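PDB 4XHC: alpha-L-rhamnosidase from Klebsiella oxytoca, which probably hydrolyses terminal alpha-L-rhamnose residues from glycosides as a two-domain member of glycoside hydrolase family 78. Local coordinates for residues 128-133 and 524-529. Numbering follows the deposited sequence.
Sequences FGETLS and NSYCHA. With RAM (alpha-L-rhamnopyranose), chain C.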
loop_
_atom_site.group_PDB
_atom_site.type_symbol
_atom_site.label_atom_id
_atom_site.label_comp_id
_atom_site.label_asym_id
_atom_site.label_seq_id
_atom_site.Cartn_x
_atom_site.Cartn_y
_atom_site.Cartn_z
ATOM N N PHE A 128 -4.412 -3.969 -11.431
ATOM C CA PHE A 128 -4.765 -3.275 -12.659
ATOM C C PHE A 128 -4.151 -3.968 -13.862
ATOM O O PHE A 128 -2.970 -4.323 -13.837
ATOM C CB PHE A 128 -4.205 -1.865 -12.623
ATOM C CG PHE A 128 -4.700 -1.030 -11.484
ATOM C CD1 PHE A 128 -4.092 -1.107 -10.236
ATOM C CD2 PHE A 128 -5.739 -0.126 -11.669
ATOM C CE1 PHE A 128 -4.527 -0.309 -9.187
ATOM C CE2 PHE A 128 -6.185 0.660 -10.622
ATOM C CZ PHE A 128 -5.575 0.575 -9.381
ATOM N N GLY A 129 -4.920 -4.113 -14.934
ATOM C CA GLY A 129 -4.407 -4.750 -16.143
ATOM C C GLY A 129 -4.853 -4.107 -17.439
ATOM O O GLY A 129 -5.994 -3.675 -17.559
ATOM N N GLU A 130 -3.949 -4.049 -18.410
ATOM C CA GLU A 130 -4.313 -3.630 -19.751
ATOM C C GLU A 130 -5.059 -4.756 -20.471
ATOM O O GLU A 130 -5.945 -4.493 -21.286
ATOM C CB GLU A 130 -3.071 -3.235 -20.556
ATOM C CG GLU A 130 -2.259 -2.071 -20.000
ATOM C CD GLU A 130 -1.028 -1.783 -20.850
ATOM O OE1 GLU A 130 -0.123 -2.646 -20.890
ATOM O OE2 GLU A 130 -0.945 -0.712 -21.484
ATOM N N THR A 131 -4.676 -6.003 -20.194
ATOM C CA THR A 131 -5.420 -7.177 -20.671
ATOM C C THR A 131 -6.080 -7.906 -19.507
ATOM O O THR A 131 -5.714 -7.709 -18.352
ATOM C CB THR A 131 -4.513 -8.186 -21.396
ATOM O OG1 THR A 131 -3.496 -8.681 -20.501
ATOM C CG2 THR A 131 -3.865 -7.535 -22.582
ATOM N N LEU A 132 -7.043 -8.765 -19.813
ATOM C CA LEU A 132 -7.685 -9.554 -18.777
ATOM C C LEU A 132 -6.671 -10.459 -18.085
ATOM O O LEU A 132 -6.728 -10.639 -16.872
ATOM C CB LEU A 132 -8.822 -10.386 -19.356
ATOM C CG LEU A 132 -9.666 -11.183 -18.353
ATOM C CD1 LEU A 132 -10.271 -10.273 -17.294
ATOM C CD2 LEU A 132 -10.747 -11.971 -19.083
ATOM N N SER A 133 -5.728 -11.006 -18.839
ATOM C CA SER A 133 -4.753 -11.931 -18.263
ATOM C C SER A 133 -3.952 -11.312 -17.097
ATOM O O SER A 133 -3.529 -12.027 -16.194
ATOM C CB SER A 133 -3.818 -12.515 -19.351
ATOM O OG SER A 133 -2.949 -11.541 -19.926
ATOM N N ASN A 524 4.966 -6.832 -20.829
ATOM C CA ASN A 524 4.903 -6.136 -22.110
ATOM C C ASN A 524 3.907 -4.987 -21.984
ATOM O O ASN A 524 3.000 -5.022 -21.146
ATOM C CB ASN A 524 4.458 -7.064 -23.258
ATOM C CG ASN A 524 5.474 -8.148 -23.586
ATOM O OD1 ASN A 524 6.601 -8.144 -23.084
ATOM N ND2 ASN A 524 5.076 -9.088 -24.438
ATOM N N SER A 525 4.079 -3.977 -22.828
ATOM C CA SER A 525 3.132 -2.864 -22.920
ATOM C C SER A 525 2.097 -3.160 -23.997
ATOM O O SER A 525 2.435 -3.673 -25.062
ATOM C CB SER A 525 3.880 -1.571 -23.224
ATOM O OG SER A 525 2.985 -0.559 -23.628
ATOM N N TYR A 526 0.836 -2.854 -23.710
ATOM C CA TYR A 526 -0.273 -3.112 -24.645
ATOM C C TYR A 526 -0.870 -1.824 -25.197
ATOM O O TYR A 526 -1.924 -1.824 -25.831
ATOM C CB TYR A 526 -1.335 -4.004 -23.982
ATOM C CG TYR A 526 -0.778 -5.370 -23.746
ATOM C CD1 TYR A 526 -0.786 -6.324 -24.749
ATOM C CD2 TYR A 526 -0.152 -5.683 -22.552
ATOM C CE1 TYR A 526 -0.219 -7.575 -24.552
ATOM C CE2 TYR A 526 0.403 -6.933 -22.342
ATOM C CZ TYR A 526 0.369 -7.872 -23.345
ATOM O OH TYR A 526 0.929 -9.103 -23.123
ATOM N N CYS A 527 -0.152 -0.731 -24.978
ATOM C CA CYS A 527 -0.460 0.544 -25.607
ATOM C C CYS A 527 0.874 1.213 -25.856
ATOM O O CYS A 527 1.411 1.865 -24.961
ATOM C CB CYS A 527 -1.334 1.402 -24.693
ATOM S SG CYS A 527 -1.669 3.053 -25.326
ATOM N N HIS A 528 1.425 1.012 -27.051
ATOM C CA HIS A 528 2.764 1.493 -27.373
ATOM C C HIS A 528 2.680 2.238 -28.678
ATOM O O HIS A 528 2.331 1.660 -29.704
ATOM C CB HIS A 528 3.748 0.322 -27.486
ATOM C CG HIS A 528 5.026 0.531 -26.740
ATOM N ND1 HIS A 528 5.090 0.518 -25.367
ATOM C CD2 HIS A 528 6.290 0.733 -27.173
ATOM C CE1 HIS A 528 6.337 0.717 -24.982
ATOM N NE2 HIS A 528 7.086 0.850 -26.059
ATOM N N ALA A 529 3.016 3.520 -28.636
ATOM C CA ALA A 529 2.749 4.420 -29.757
ATOM C C ALA A 529 3.669 4.217 -30.964
ATOM O O ALA A 529 3.378 4.713 -32.048
ATOM C CB ALA A 529 2.785 5.870 -29.291
HETATM C C1 RAM C . 12.232 -0.804 -24.749
HETATM C C2 RAM C . 10.919 -0.208 -25.217
HETATM C C3 RAM C . 11.156 1.083 -25.977
HETATM C C4 RAM C . 12.353 0.909 -26.897
HETATM C C5 RAM C . 13.602 0.750 -26.047
HETATM C C6 RAM C . 14.651 -0.125 -26.685
HETATM O O1 RAM C . 12.058 -1.273 -23.471
HETATM O O2 RAM C . 10.335 -1.158 -26.093
HETATM O O3 RAM C . 10.005 1.440 -26.743
HETATM O O4 RAM C . 12.505 2.044 -27.729
HETATM O O5 RAM C . 13.265 0.174 -24.766
HETATM O O HOH W 1 1.506 0.727 -21.693
#
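Glu130 turns CG anti to its own carbonyl carbon (chi1 -61°) and stays extended at chi2 (178°), which carries its carboxylate to the backbone of Tyr526; Tyr526 CG, also anti to its carbonyl carbon (chi1 -67°), sets the ring beside OE1 and under Thr131 CG2. The contact joins the turn that follows strand 122-129 of the N-terminal beta domain to a loop of the six-hairpin glycosidase domain before helix 534-540, a buried interdomain junction. Tyr526 N donates to Glu130 OE1 at 3.0 Å, reaching the oxygen from above the carboxylate plane. The same OE1 lies at the edge of the Tyr526 ring, near its plane and 3.5 Å from CD2. Lys240 forms a salt bridge with OE1, which probably favours the charged carboxylate, and also bonds the Asn524 carbonyl, so it bridges the two segments. Over one face of the ring, Thr131 CG2 makes a CH-pi contact, 3.9 Å from the Tyr526 centroid and nearly on the ring normal; Trp505 meets the same ring edge-to-face. A chain of hydrogen bonds then leads toward the sugar pocket: a water donates to Glu130 OE2 and bonds Ser525 OG, each at 2.8 Å. Ser525 OG in turn pairs with His528 ND1 at 2.9 Å, a bond that helps fix the imidazole's rotation. The other ring nitrogen, His528 NE2, donates to rhamnose O3 at 3.1 Å, with O3 in the ring plane.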